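Local coordinates for RimK-related lysine biosynthesis protein (Thermococcus kodakarensis, PDB 5K2M), which probably ligates an amino acid to a carboxyl group in amino-acid biosynthesis, as an ATP-grasp enzyme of the LysX subfamily that binds ATP and magnesium, at residues I47-S52 / N243-F248; L43-I48 / P69-S74. All coordinates share one frame; numbering follows the deposited sequence.

Contact 1. Residues I47-S52 / N243-F248; sequences IIRNVS and NPNMEF. With MG (magnesium ion), chain R.
Arg49 reaches across to the backbone of Met246 and grips one carbonyl oxygen end-on with two nitrogens. Arg49 NH1 donates to Met246 O at 2.7 Å, and Arg49 NH2 donates to the same Met246 O at 2.9 Å. The NH2 bond arrives in the carbonyl plane, on a lone pair; NH1 is tilted from that plane. Asn245 comes over one face of the guanidinium, its OD1 3.3 Å from Arg49 CZ. The amide and guanidinium planes are nearly perpendicular, 83° apart. Asn245 CG is anti to its backbone N (chi1 -167°), which carries the amide to this face. No hydrogen bond joins Asn245 OD1 to the guanidinium. Behind this shell, water 1 lies 3.1 Å from Ile48 O and 2.9 Å from Pro244 O. Glu14, on helix 12-24, makes a salt bridge to Arg49 NE. At the start of the second segment, Asn243 OD1 binds a magnesium ion at 2.0 Å, and Glu241 is a further ligand of that ion. An alanine in place of Arg49 would probably leave Met246 O without either donor and Glu14 without its charge mate. The buried guanidinium meets Glu14 through NE and holds the Met246 carbonyl at its tip, joining the parallel sheet to the loop after the metal ligands.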
loop_
_atom_site.group_PDB
_atom_site.type_symbol
_atom_site.label_atom_id
_atom_site.label_comp_id
_atom_site.label_asym_id
_atom_site.label_seq_id
_atom_site.Cartn_x
_atom_site.Cartn_y
_atom_site.Cartn_z
ATOM N N ILE A 47 33.294 7.130 -26.970
ATOM C CA ILE A 47 33.521 8.384 -27.671
ATOM C C ILE A 47 32.172 8.844 -28.202
ATOM O O ILE A 47 31.575 8.197 -29.059
ATOM C CB ILE A 47 34.542 8.205 -28.808
ATOM C CG1 ILE A 47 35.902 7.821 -28.210
ATOM C CG2 ILE A 47 34.684 9.481 -29.622
ATOM C CD1 ILE A 47 36.897 7.279 -29.218
ATOM N N ILE A 48 31.696 9.958 -27.669
ATOM C CA ILE A 48 30.343 10.447 -27.933
ATOM C C ILE A 48 30.332 11.291 -29.210
ATOM O O ILE A 48 30.926 12.369 -29.237
ATOM C CB ILE A 48 29.848 11.289 -26.744
ATOM C CG1 ILE A 48 29.825 10.446 -25.464
ATOM C CG2 ILE A 48 28.460 11.877 -27.021
ATOM C CD1 ILE A 48 28.746 9.382 -25.413
ATOM N N ARG A 49 29.661 10.806 -30.257
ATOM C CA ARG A 49 29.658 11.499 -31.549
ATOM C C ARG A 49 28.259 11.728 -32.158
ATOM O O ARG A 49 28.159 12.009 -33.356
ATOM C CB ARG A 49 30.546 10.757 -32.547
ATOM C CG ARG A 49 32.002 10.640 -32.121
ATOM C CD ARG A 49 32.697 11.995 -32.067
ATOM N NE ARG A 49 32.641 12.662 -33.360
ATOM C CZ ARG A 49 33.217 13.829 -33.638
ATOM N NH1 ARG A 49 33.088 14.341 -34.856
ATOM N NH2 ARG A 49 33.924 14.481 -32.717
ATOM N N ASN A 50 27.205 11.667 -31.339
ATOM C CA ASN A 50 25.834 11.875 -31.828
ATOM C C ASN A 50 25.721 13.281 -32.469
ATOM O O ASN A 50 26.222 14.246 -31.904
ATOM C CB ASN A 50 24.795 11.786 -30.695
ATOM C CG ASN A 50 24.885 10.508 -29.853
ATOM O OD1 ASN A 50 23.908 9.765 -29.744
ATOM N ND2 ASN A 50 26.011 10.290 -29.198
ATOM N N VAL A 51 25.058 13.417 -33.619
ATOM C CA VAL A 51 24.910 14.749 -34.245
ATOM C C VAL A 51 24.041 15.703 -33.402
ATOM O O VAL A 51 24.290 16.908 -33.351
ATOM C CB VAL A 51 24.362 14.652 -35.686
ATOM C CG1 VAL A 51 24.176 16.033 -36.291
ATOM C CG2 VAL A 51 25.328 13.869 -36.554
ATOM N N SER A 52 23.024 15.162 -32.739
ATOM C CA SER A 52 22.193 15.962 -31.866
ATOM C C SER A 52 22.953 16.252 -30.572
ATOM O O SER A 52 23.423 15.330 -29.888
ATOM C CB SER A 52 20.877 15.240 -31.558
ATOM O OG SER A 52 20.259 15.778 -30.413
ATOM N N ASN A 243 33.121 24.109 -28.445
ATOM C CA ASN A 243 32.211 23.103 -29.011
ATOM C C ASN A 243 32.630 21.695 -28.601
ATOM O O ASN A 243 33.737 21.281 -28.928
ATOM C CB ASN A 243 32.236 23.188 -30.525
ATOM C CG ASN A 243 31.672 24.486 -31.047
ATOM O OD1 ASN A 243 30.448 24.643 -31.166
ATOM N ND2 ASN A 243 32.559 25.427 -31.392
ATOM N N PRO A 244 31.760 20.955 -27.888
ATOM C CA PRO A 244 32.108 19.625 -27.377
ATOM C C PRO A 244 31.854 18.411 -28.288
ATOM O O PRO A 244 32.127 17.288 -27.867
ATOM C CB PRO A 244 31.256 19.521 -26.116
ATOM C CG PRO A 244 30.028 20.288 -26.452
ATOM C CD PRO A 244 30.452 21.405 -27.375
ATOM N N ASN A 245 31.340 18.597 -29.497
ATOM C CA ASN A 245 31.273 17.489 -30.471
ATOM C C ASN A 245 31.920 17.932 -31.768
ATOM O O ASN A 245 31.278 18.036 -32.805
ATOM C CB ASN A 245 29.830 17.013 -30.718
ATOM C CG ASN A 245 29.762 15.669 -31.482
ATOM O OD1 ASN A 245 30.776 14.997 -31.715
ATOM N ND2 ASN A 245 28.548 15.278 -31.873
ATOM N N MET A 246 33.210 18.206 -31.678
ATOM C CA MET A 246 33.976 18.797 -32.778
ATOM C C MET A 246 33.801 18.123 -34.146
ATOM O O MET A 246 33.893 16.900 -34.278
ATOM C CB MET A 246 35.461 18.808 -32.406
ATOM C CG MET A 246 36.052 17.437 -32.102
ATOM S SD MET A 246 37.829 17.450 -31.781
ATOM C CE MET A 246 37.905 18.601 -30.425
ATOM N N GLU A 247 33.543 18.924 -35.168
ATOM C CA GLU A 247 33.792 18.487 -36.535
ATOM C C GLU A 247 35.174 19.000 -36.916
ATOM O O GLU A 247 35.644 20.014 -36.380
ATOM C CB GLU A 247 32.701 18.975 -37.500
ATOM C CG GLU A 247 31.424 18.128 -37.484
ATOM C CD GLU A 247 30.333 18.695 -38.380
ATOM O OE1 GLU A 247 29.943 19.848 -38.161
ATOM O OE2 GLU A 247 29.857 17.996 -39.300
ATOM N N PHE A 248 35.843 18.283 -37.815
ATOM C CA PHE A 248 37.234 18.588 -38.143
ATOM C C PHE A 248 37.730 18.117 -39.510
ATOM O O PHE A 248 38.921 18.258 -39.805
ATOM C CB PHE A 248 38.155 18.028 -37.039
ATOM C CG PHE A 248 37.993 16.552 -36.791
ATOM C CD1 PHE A 248 38.608 15.617 -37.618
ATOM C CD2 PHE A 248 37.244 16.094 -35.712
ATOM C CE1 PHE A 248 38.456 14.258 -37.387
ATOM C CE2 PHE A 248 37.096 14.743 -35.469
ATOM C CZ PHE A 248 37.699 13.820 -36.306
HETATM MG MG MG R . 29.267 26.053 -31.994
HETATM O O HOH W 1 31.389 14.575 -27.140
HETATM O O HOH W 2 27.660 24.968 -30.937
#

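Contact 2. Residues L43-I48 / P69-S74; sequences LDVVII and PTVNSS
The Pro69 ring meets the backbone of Asp44 at the beginning of a short parallel pairing. Its CG lies 3.4 Å from Asp44 O, and Pro69 CD is also near that oxygen. The peptide groups follow. Val46 N donates to Pro69 O at 3.0 Å. Val71 N answers with a bond to Val46 O at 2.8 Å. Ile48 N donates to Val71 O at 2.8 Å. These bonds set Val46 beside Thr70 and Ile47 beside Val71.

The side chains divide between the two faces. Ile47 and Val71 point to one face, where Val45 CG2 also approaches Val71 CG2 at 4.3 Å. Val46 and Thr70 point to the other. There Ile48 lies aslant against Thr70. The Thr70 side chain is doubtful as modelled, so little rests on the lack of a polar partner for its buried OG1.

After Val71 a cis peptide leads into Asn72, whose N donates to water 1 at 3.0 Å. The Asn72 side chain turns to other parts of the chain: ND2 probably bonds to Pro244 O, and OD1 takes a bond from Ala225 N. Ser73 then caps helix 74-80 through its side chain.

The pairing closes a beta-alpha-beta unit with helix 53-65 as the crossover. That helix covers Ile48 and Thr70, while helix 259-272 covers Val45, Ile47 and Val71 on the other face. Strand 2-7 flanks strand 45-49, and strand 70-71 is outermost in this chain's parallel sheet.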
loop_
_atom_site.group_PDB
_atom_site.type_symbol
_atom_site.label_atom_id
_atom_site.label_comp_id
_atom_site.label_asym_id
_atom_site.label_seq_id
_atom_site.Cartn_x
_atom_site.Cartn_y
_atom_site.Cartn_z
ATOM N N LEU A 43 32.429 -2.012 -21.931
ATOM C CA LEU A 43 33.120 -0.945 -22.627
ATOM C C LEU A 43 34.003 -0.231 -21.635
ATOM O O LEU A 43 33.592 0.017 -20.503
ATOM C CB LEU A 43 32.095 0.060 -23.168
ATOM C CG LEU A 43 31.529 0.051 -24.595
ATOM C CD1 LEU A 43 31.649 -1.237 -25.364
ATOM C CD2 LEU A 43 30.073 0.518 -24.566
ATOM N N ASP A 44 35.208 0.115 -22.067
ATOM C CA ASP A 44 36.154 0.811 -21.210
ATOM C C ASP A 44 36.047 2.324 -21.366
ATOM O O ASP A 44 36.427 3.067 -20.469
ATOM C CB ASP A 44 37.568 0.323 -21.499
ATOM C CG ASP A 44 37.737 -1.159 -21.188
ATOM O OD1 ASP A 44 37.609 -1.531 -20.002
ATOM O OD2 ASP A 44 37.976 -1.950 -22.118
ATOM N N VAL A 45 35.529 2.766 -22.506
ATOM C CA VAL A 45 35.286 4.175 -22.761
ATOM C C VAL A 45 34.338 4.289 -23.946
ATOM O O VAL A 45 34.308 3.400 -24.801
ATOM C CB VAL A 45 36.608 4.948 -23.015
ATOM C CG1 VAL A 45 37.361 4.406 -24.223
ATOM C CG2 VAL A 45 36.354 6.439 -23.175
ATOM N N VAL A 46 33.541 5.359 -23.971
ATOM C CA VAL A 46 32.727 5.672 -25.138
ATOM C C VAL A 46 33.080 7.055 -25.663
ATOM O O VAL A 46 33.156 8.014 -24.903
ATOM C CB VAL A 46 31.227 5.634 -24.828
ATOM C CG1 VAL A 46 30.420 6.056 -26.047
ATOM C CG2 VAL A 46 30.834 4.243 -24.388
ATOM N N ILE A 47 33.294 7.130 -26.970
ATOM C CA ILE A 47 33.521 8.384 -27.671
ATOM C C ILE A 47 32.172 8.844 -28.202
ATOM O O ILE A 47 31.575 8.197 -29.059
ATOM C CB ILE A 47 34.542 8.205 -28.808
ATOM C CG1 ILE A 47 35.902 7.821 -28.210
ATOM C CG2 ILE A 47 34.684 9.481 -29.622
ATOM C CD1 ILE A 47 36.897 7.279 -29.218
ATOM N N ILE A 48 31.696 9.958 -27.669
ATOM C CA ILE A 48 30.343 10.447 -27.933
ATOM C C ILE A 48 30.332 11.291 -29.210
ATOM O O ILE A 48 30.926 12.369 -29.237
ATOM C CB ILE A 48 29.848 11.289 -26.744
ATOM C CG1 ILE A 48 29.825 10.446 -25.464
ATOM C CG2 ILE A 48 28.460 11.877 -27.021
ATOM C CD1 ILE A 48 28.746 9.382 -25.413
ATOM N N PRO A 69 33.248 5.610 -18.561
ATOM C CA PRO A 69 33.623 6.982 -18.820
ATOM C C PRO A 69 33.431 7.337 -20.279
ATOM O O PRO A 69 33.430 6.471 -21.144
ATOM C CB PRO A 69 35.100 7.046 -18.420
ATOM C CG PRO A 69 35.582 5.647 -18.489
ATOM C CD PRO A 69 34.411 4.781 -18.175
ATOM N N THR A 70 33.297 8.627 -20.534
ATOM C CA THR A 70 32.774 9.102 -21.779
ATOM C C THR A 70 33.596 10.325 -22.255
ATOM O O THR A 70 33.968 11.186 -21.445
ATOM C CB THR A 70 31.276 9.374 -21.501
ATOM O OG1 THR A 70 30.455 8.382 -22.137
ATOM C CG2 THR A 70 30.883 10.692 -21.868
ATOM N N VAL A 71 33.891 10.392 -23.552
ATOM C CA VAL A 71 34.601 11.541 -24.126
ATOM C C VAL A 71 33.729 12.168 -25.225
ATOM O O VAL A 71 33.527 11.547 -26.272
ATOM C CB VAL A 71 35.961 11.135 -24.743
ATOM C CG1 VAL A 71 36.561 12.279 -25.555
ATOM C CG2 VAL A 71 36.936 10.665 -23.660
ATOM N N ASN A 72 33.200 13.376 -25.019
ATOM C CA ASN A 72 33.360 14.171 -23.791
ATOM C C ASN A 72 32.403 13.731 -22.686
ATOM O O ASN A 72 31.485 12.957 -22.933
ATOM C CB ASN A 72 33.155 15.647 -24.122
ATOM C CG ASN A 72 34.362 16.250 -24.820
ATOM O OD1 ASN A 72 35.493 16.072 -24.377
ATOM N ND2 ASN A 72 34.133 16.945 -25.919
ATOM N N SER A 73 32.626 14.220 -21.472
ATOM C CA SER A 73 31.741 13.940 -20.332
ATOM C C SER A 73 30.412 14.688 -20.444
ATOM O O SER A 73 30.315 15.684 -21.164
ATOM C CB SER A 73 32.445 14.322 -19.025
ATOM O OG SER A 73 32.528 15.734 -18.873
ATOM N N SER A 74 29.395 14.233 -19.713
ATOM C CA SER A 74 28.112 14.920 -19.725
ATOM C C SER A 74 28.221 16.363 -19.218
ATOM O O SER A 74 27.603 17.275 -19.772
ATOM C CB SER A 74 27.045 14.144 -18.937
ATOM O OG SER A 74 27.386 13.992 -17.575
HETATM O O HOH W 1 31.389 14.575 -27.140
HETATM O O HOH W 3 33.751 12.820 -28.721
#

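In the fold
Both contacts are buried and both start from strand 45-49, sharing Ile47 and Ile48. Contact 1 is the more central, about 8 Å from the centre of the chain to its own centre; the centre of contact 2 is about 17 Å from it. Contact 2 is local: backbone bonds and aliphatic side chains within one parallel sheet. Contact 1 is polar and long-range, linking that sheet to a loop of the ATP-grasp region at a magnesium site. Another protein chain also touches contact 1, whereas none touches contact 2. The two meet directly where Asn72 ND2 lies 2.8 Å from Pro244 O, and one water is shared by the two.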